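Local coordinates for protein N-acetylgalactosaminyltransferase 7 (Homo sapiens, PDB 6IWR) that belongs to the polypeptide GalNAc transferase family and joins a manganese-bound GT-A glycosyltransferase domain to a ricin-type beta-trefoil lectin domain, at residues A[165-178]-A[240-252]. Sequence-based numbering, arbitrary orientation.
Sequences RTVHSVIKRTPRKY and LDAHCEVAVNWYA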
loop_
_atom_site.group_PDB
_atom_site.type_symbol
_atom_site.label_atom_id
_atom_site.label_comp_id
_atom_site.label_asym_id
_atom_site.label_seq_id
_atom_site.Cartn_x
_atom_site.Cartn_y
_atom_site.Cartn_z
ATOM N N ARG A 165 16.593 25.850 2.943
ATOM C CA ARG A 165 17.627 25.203 3.744
ATOM C C ARG A 165 18.679 24.561 2.851
ATOM O O ARG A 165 19.869 24.557 3.195
ATOM C CB ARG A 165 17.017 24.180 4.703
ATOM C CG ARG A 165 18.030 23.496 5.649
ATOM C CD ARG A 165 17.402 23.056 7.009
ATOM N NE ARG A 165 16.129 22.377 6.795
ATOM C CZ ARG A 165 14.948 22.784 7.243
ATOM N NH1 ARG A 165 13.868 22.073 6.931
ATOM N NH2 ARG A 165 14.830 23.866 8.008
ATOM N N THR A 166 18.272 24.030 1.690
ATOM C CA THR A 166 19.256 23.544 0.729
ATOM C C THR A 166 20.258 24.645 0.410
ATOM O O THR A 166 21.477 24.475 0.555
ATOM C CB THR A 166 18.577 23.110 -0.566
ATOM O OG1 THR A 166 17.433 22.296 -0.288
ATOM C CG2 THR A 166 19.562 22.348 -1.451
ATOM N N VAL A 167 19.724 25.793 -0.022
ATOM C CA VAL A 167 20.534 26.942 -0.389
ATOM C C VAL A 167 21.352 27.429 0.800
ATOM O O VAL A 167 22.569 27.639 0.693
ATOM C CB VAL A 167 19.633 28.056 -0.964
ATOM C CG1 VAL A 167 20.419 29.361 -1.120
ATOM C CG2 VAL A 167 19.050 27.625 -2.321
ATOM N N HIS A 168 20.694 27.664 1.938
ATOM C CA HIS A 168 21.440 28.083 3.121
ATOM C C HIS A 168 22.586 27.117 3.386
ATOM O O HIS A 168 23.736 27.525 3.591
ATOM C CB HIS A 168 20.520 28.176 4.351
ATOM C CG HIS A 168 19.811 29.491 4.485
ATOM N ND1 HIS A 168 20.182 30.455 5.400
ATOM C CD2 HIS A 168 18.743 29.999 3.822
ATOM C CE1 HIS A 168 19.378 31.498 5.292
ATOM N NE2 HIS A 168 18.491 31.246 4.346
ATOM N N SER A 169 22.292 25.821 3.346
ATOM C CA SER A 169 23.317 24.824 3.607
ATOM C C SER A 169 24.484 24.968 2.631
ATOM O O SER A 169 25.647 24.949 3.044
ATOM C CB SER A 169 22.670 23.438 3.565
ATOM O OG SER A 169 23.259 22.574 2.623
ATOM N N VAL A 170 24.195 25.162 1.339
ATOM C CA VAL A 170 25.256 25.321 0.338
ATOM C C VAL A 170 26.078 26.574 0.618
ATOM O O VAL A 170 27.323 26.551 0.583
ATOM C CB VAL A 170 24.660 25.360 -1.081
ATOM C CG1 VAL A 170 25.731 25.806 -2.081
ATOM C CG2 VAL A 170 24.071 24.010 -1.454
ATOM N N ILE A 171 25.393 27.691 0.888
ATOM C CA ILE A 171 26.077 28.910 1.295
ATOM C C ILE A 171 26.906 28.662 2.557
ATOM O O ILE A 171 28.058 29.098 2.660
ATOM C CB ILE A 171 25.040 30.034 1.480
ATOM C CG1 ILE A 171 24.279 30.265 0.169
ATOM C CG2 ILE A 171 25.697 31.310 1.967
ATOM C CD1 ILE A 171 24.616 31.575 -0.507
ATOM N N LYS A 172 26.368 27.906 3.513
ATOM C CA LYS A 172 27.067 27.796 4.792
ATOM C C LYS A 172 28.361 26.997 4.683
ATOM O O LYS A 172 29.359 27.350 5.310
ATOM C CB LYS A 172 26.167 27.184 5.857
ATOM C CG LYS A 172 26.700 27.421 7.249
ATOM C CD LYS A 172 25.686 27.059 8.322
ATOM C CE LYS A 172 26.218 27.302 9.709
ATOM N NZ LYS A 172 25.347 26.666 10.732
ATOM N N ARG A 173 28.374 25.908 3.931
ATOM C CA ARG A 173 29.488 24.976 4.030
ATOM C C ARG A 173 30.370 24.978 2.791
ATOM O O ARG A 173 31.216 24.089 2.628
ATOM C CB ARG A 173 28.964 23.578 4.319
ATOM C CG ARG A 173 27.974 23.592 5.451
ATOM C CD ARG A 173 27.627 22.213 5.883
ATOM N NE ARG A 173 26.931 22.272 7.162
ATOM C CZ ARG A 173 25.611 22.222 7.318
ATOM N NH1 ARG A 173 25.096 22.299 8.535
ATOM N NH2 ARG A 173 24.813 22.089 6.269
ATOM N N THR A 174 30.217 25.970 1.932
ATOM C CA THR A 174 30.997 25.979 0.725
ATOM C C THR A 174 31.903 27.189 0.720
ATOM O O THR A 174 31.424 28.319 0.878
ATOM C CB THR A 174 30.079 25.991 -0.502
ATOM O OG1 THR A 174 29.231 24.848 -0.438
ATOM C CG2 THR A 174 30.867 25.866 -1.751
ATOM N N PRO A 175 33.205 26.984 0.546
ATOM C CA PRO A 175 34.132 28.119 0.430
ATOM C C PRO A 175 33.631 29.137 -0.587
ATOM O O PRO A 175 33.361 28.808 -1.742
ATOM C CB PRO A 175 35.436 27.466 -0.034
ATOM C CG PRO A 175 35.256 26.009 0.213
ATOM C CD PRO A 175 33.805 25.714 0.115
ATOM N N ARG A 176 33.533 30.394 -0.149
ATOM C CA ARG A 176 32.967 31.444 -0.988
ATOM C C ARG A 176 33.625 31.492 -2.361
ATOM O O ARG A 176 32.938 31.650 -3.379
ATOM C CB ARG A 176 33.109 32.790 -0.284
ATOM C CG ARG A 176 32.624 32.760 1.161
ATOM C CD ARG A 176 32.627 34.149 1.789
ATOM N NE ARG A 176 33.970 34.572 2.167
ATOM C CZ ARG A 176 34.426 34.540 3.414
ATOM N NH1 ARG A 176 33.625 34.110 4.379
ATOM N NH2 ARG A 176 35.664 34.942 3.699
ATOM N N LYS A 177 34.951 31.349 -2.414
ATOM C CA LYS A 177 35.669 31.627 -3.654
ATOM C C LYS A 177 35.404 30.585 -4.743
ATOM O O LYS A 177 35.636 30.864 -5.924
ATOM C CB LYS A 177 37.162 31.744 -3.372
ATOM C CG LYS A 177 37.788 30.476 -2.822
ATOM C CD LYS A 177 39.302 30.598 -2.761
ATOM C CE LYS A 177 39.752 31.273 -1.482
ATOM N NZ LYS A 177 40.092 30.217 -0.500
ATOM N N TYR A 178 34.919 29.392 -4.391
ATOM C CA TYR A 178 34.587 28.410 -5.426
ATOM C C TYR A 178 33.132 28.468 -5.856
ATOM O O TYR A 178 32.791 27.891 -6.889
ATOM C CB TYR A 178 34.937 26.992 -4.972
ATOM C CG TYR A 178 36.365 26.933 -4.507
ATOM C CD1 TYR A 178 37.415 26.876 -5.423
ATOM C CD2 TYR A 178 36.678 27.027 -3.157
ATOM C CE1 TYR A 178 38.728 26.858 -4.997
ATOM C CE2 TYR A 178 37.988 27.012 -2.735
ATOM C CZ TYR A 178 38.997 26.935 -3.656
ATOM O OH TYR A 178 40.278 26.928 -3.212
ATOM N N LEU A 240 21.814 19.522 -7.578
ATOM C CA LEU A 240 21.312 19.249 -6.235
ATOM C C LEU A 240 19.789 19.241 -6.247
ATOM O O LEU A 240 19.182 20.164 -6.795
ATOM C CB LEU A 240 21.798 20.324 -5.249
ATOM C CG LEU A 240 22.876 20.001 -4.209
ATOM C CD1 LEU A 240 23.716 18.860 -4.659
ATOM C CD2 LEU A 240 23.735 21.215 -3.953
ATOM N N ASP A 241 19.177 18.217 -5.631
ATOM C CA ASP A 241 17.726 18.186 -5.393
ATOM C C ASP A 241 17.325 19.443 -4.608
ATOM O O ASP A 241 18.143 20.068 -3.934
ATOM C CB ASP A 241 17.296 16.908 -4.606
ATOM C CG ASP A 241 16.561 15.830 -5.482
ATOM O OD1 ASP A 241 16.985 15.707 -6.657
ATOM O OD2 ASP A 241 15.594 15.101 -4.999
ATOM N N ALA A 242 16.051 19.819 -4.682
ATOM C CA ALA A 242 15.640 20.985 -3.905
ATOM C C ALA A 242 15.373 20.659 -2.432
ATOM O O ALA A 242 14.872 21.514 -1.695
ATOM C CB ALA A 242 14.415 21.641 -4.540
ATOM N N HIS A 243 15.714 19.458 -1.974
ATOM C CA HIS A 243 15.523 19.046 -0.589
ATOM C C HIS A 243 16.790 18.318 -0.119
ATOM O O HIS A 243 16.782 17.133 0.215
ATOM C CB HIS A 243 14.263 18.179 -0.448
ATOM C CG HIS A 243 13.956 17.355 -1.667
ATOM N ND1 HIS A 243 12.954 17.682 -2.552
ATOM C CD2 HIS A 243 14.552 16.242 -2.166
ATOM C CE1 HIS A 243 12.939 16.797 -3.537
ATOM N NE2 HIS A 243 13.898 15.910 -3.326
ATOM N N CYS A 244 17.904 19.057 -0.089
ATOM C CA CYS A 244 19.206 18.517 0.282
ATOM C C CYS A 244 19.863 19.361 1.371
ATOM O O CYS A 244 19.587 20.559 1.517
ATOM C CB CYS A 244 20.140 18.448 -0.935
ATOM S SG CYS A 244 19.524 17.351 -2.188
ATOM N N GLU A 245 20.757 18.713 2.128
ATOM C CA GLU A 245 21.615 19.386 3.107
ATOM C C GLU A 245 23.028 18.847 2.936
ATOM O O GLU A 245 23.315 17.681 3.234
ATOM C CB GLU A 245 21.122 19.197 4.544
ATOM C CG GLU A 245 19.876 19.990 4.855
ATOM C CD GLU A 245 19.365 19.762 6.276
ATOM O OE1 GLU A 245 20.072 20.134 7.235
ATOM O OE2 GLU A 245 18.258 19.199 6.437
ATOM N N VAL A 246 23.891 19.684 2.459
ATOM C CA VAL A 246 25.251 19.296 2.118
ATOM C C VAL A 246 26.089 19.156 3.389
ATOM O O VAL A 246 25.988 19.980 4.311
ATOM C CB VAL A 246 25.799 20.375 1.172
ATOM C CG1 VAL A 246 26.640 21.370 1.942
ATOM C CG2 VAL A 246 26.509 19.758 -0.005
ATOM N N ALA A 247 26.922 18.108 3.464
ATOM C CA ALA A 247 27.789 17.860 4.622
ATOM C C ALA A 247 28.957 18.855 4.684
ATOM O O ALA A 247 29.165 19.659 3.772
ATOM C CB ALA A 247 28.339 16.448 4.569
ATOM N N VAL A 248 29.774 18.783 5.759
ATOM C CA VAL A 248 30.871 19.750 5.870
ATOM C C VAL A 248 32.057 19.250 5.065
ATOM O O VAL A 248 32.347 18.050 5.020
ATOM C CB VAL A 248 31.267 20.069 7.338
ATOM C CG1 VAL A 248 30.103 19.931 8.305
ATOM C CG2 VAL A 248 32.523 19.331 7.796
ATOM N N ASN A 249 32.744 20.197 4.426
ATOM C CA ASN A 249 33.800 19.923 3.460
ATOM C C ASN A 249 33.336 18.922 2.408
ATOM O O ASN A 249 33.982 17.896 2.167
ATOM C CB ASN A 249 35.073 19.437 4.142
ATOM C CG ASN A 249 36.224 19.365 3.187
ATOM O OD1 ASN A 249 36.226 20.059 2.175
ATOM N ND2 ASN A 249 37.204 18.529 3.486
ATOM N N TRP A 250 32.196 19.236 1.770
ATOM C CA TRP A 250 31.695 18.427 0.662
ATOM C C TRP A 250 32.315 18.822 -0.653
ATOM O O TRP A 250 32.299 18.021 -1.596
ATOM C CB TRP A 250 30.176 18.545 0.500
ATOM C CG TRP A 250 29.732 19.917 0.070
ATOM C CD1 TRP A 250 29.769 21.056 0.826
ATOM C CD2 TRP A 250 29.176 20.304 -1.208
ATOM N NE1 TRP A 250 29.258 22.119 0.110
ATOM C CE2 TRP A 250 28.899 21.694 -1.138
ATOM C CE3 TRP A 250 28.871 19.610 -2.394
ATOM C CZ2 TRP A 250 28.345 22.410 -2.207
ATOM C CZ3 TRP A 250 28.318 20.332 -3.467
ATOM C CH2 TRP A 250 28.065 21.719 -3.358
ATOM N N TYR A 251 32.866 20.029 -0.730
ATOM C CA TYR A 251 33.195 20.626 -2.010
ATOM C C TYR A 251 34.535 20.132 -2.546
ATOM O O TYR A 251 34.638 19.735 -3.713
ATOM C CB TYR A 251 33.183 22.146 -1.886
ATOM C CG TYR A 251 33.352 22.809 -3.221
ATOM C CD1 TYR A 251 32.251 23.077 -4.017
ATOM C CD2 TYR A 251 34.631 23.130 -3.717
ATOM C CE1 TYR A 251 32.400 23.663 -5.270
ATOM C CE2 TYR A 251 34.790 23.713 -4.966
ATOM C CZ TYR A 251 33.665 23.972 -5.738
ATOM O OH TYR A 251 33.787 24.552 -6.974
ATOM N N ALA A 252 35.579 20.170 -1.731
ATOM C CA ALA A 252 36.909 19.815 -2.232
ATOM C C ALA A 252 36.981 18.358 -2.675
ATOM O O ALA A 252 37.389 18.092 -3.816
ATOM C CB ALA A 252 37.963 20.144 -1.167
HETATM O O HOH W 1 32.687 22.708 5.299
#
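Thr166 and Ser169 lie against Cys244 and Val246 where helix 160-173 of the GT-A fold runs nearly parallel to strand 244-246, the axes of the facing pieces inclined by only 10°. The strand follows Asp241, whose side chain lies about 3 Å from the manganese ion and is also hydrogen-bonded to His380. Two helix hydroxyls take strand amides here: Cys244 N reaches Thr166 OG1 at 3.3 Å, and Val246 N reaches Ser169 OG at 3.0 Å, both nearly straight. Between them Thr166 CA makes a CA-H...O contact to Cys244 O. With its CG2 anti to the backbone N, Thr166 turns that methyl toward Cys244 CB and puts OG1, which also bonds with Thr162, before the strand amide. Deeper in the core, Val170 CG2 meets Leu240 CD2 tip to tip at 3.8 Å, and Ile182 of the central sheet also packs on Val170.

The flank bearing the charged side chains is looser. Arg165 NE and Glu245 OE2 form only a long salt bridge, their flat groups 55° apart; Arg165 NH1 bonds to Ser120 and Glu245 OE1 pairs with Arg127. Arg173 extends over the strand end and gives Val246 O a weak bond from NH2, while its NH1 pairs with Glu81. Nearby, a water accepts from Asn249 N and donates weakly to Arg173 O.

Past the helix, Tyr178 CB packs on Tyr251 CE2; the ring planes are roughly parallel, but so far offset that there is little face-to-face stacking. Between this aromatic pair and the helix, Thr174 OG1 has one partner in each segment: it donates to a lone pair of Val170 O in the carbonyl plane, and receives Trp250 NE1 in a bent hydrogen bond of 2.8 Å, at the edge of the indole and 15° out of its plane.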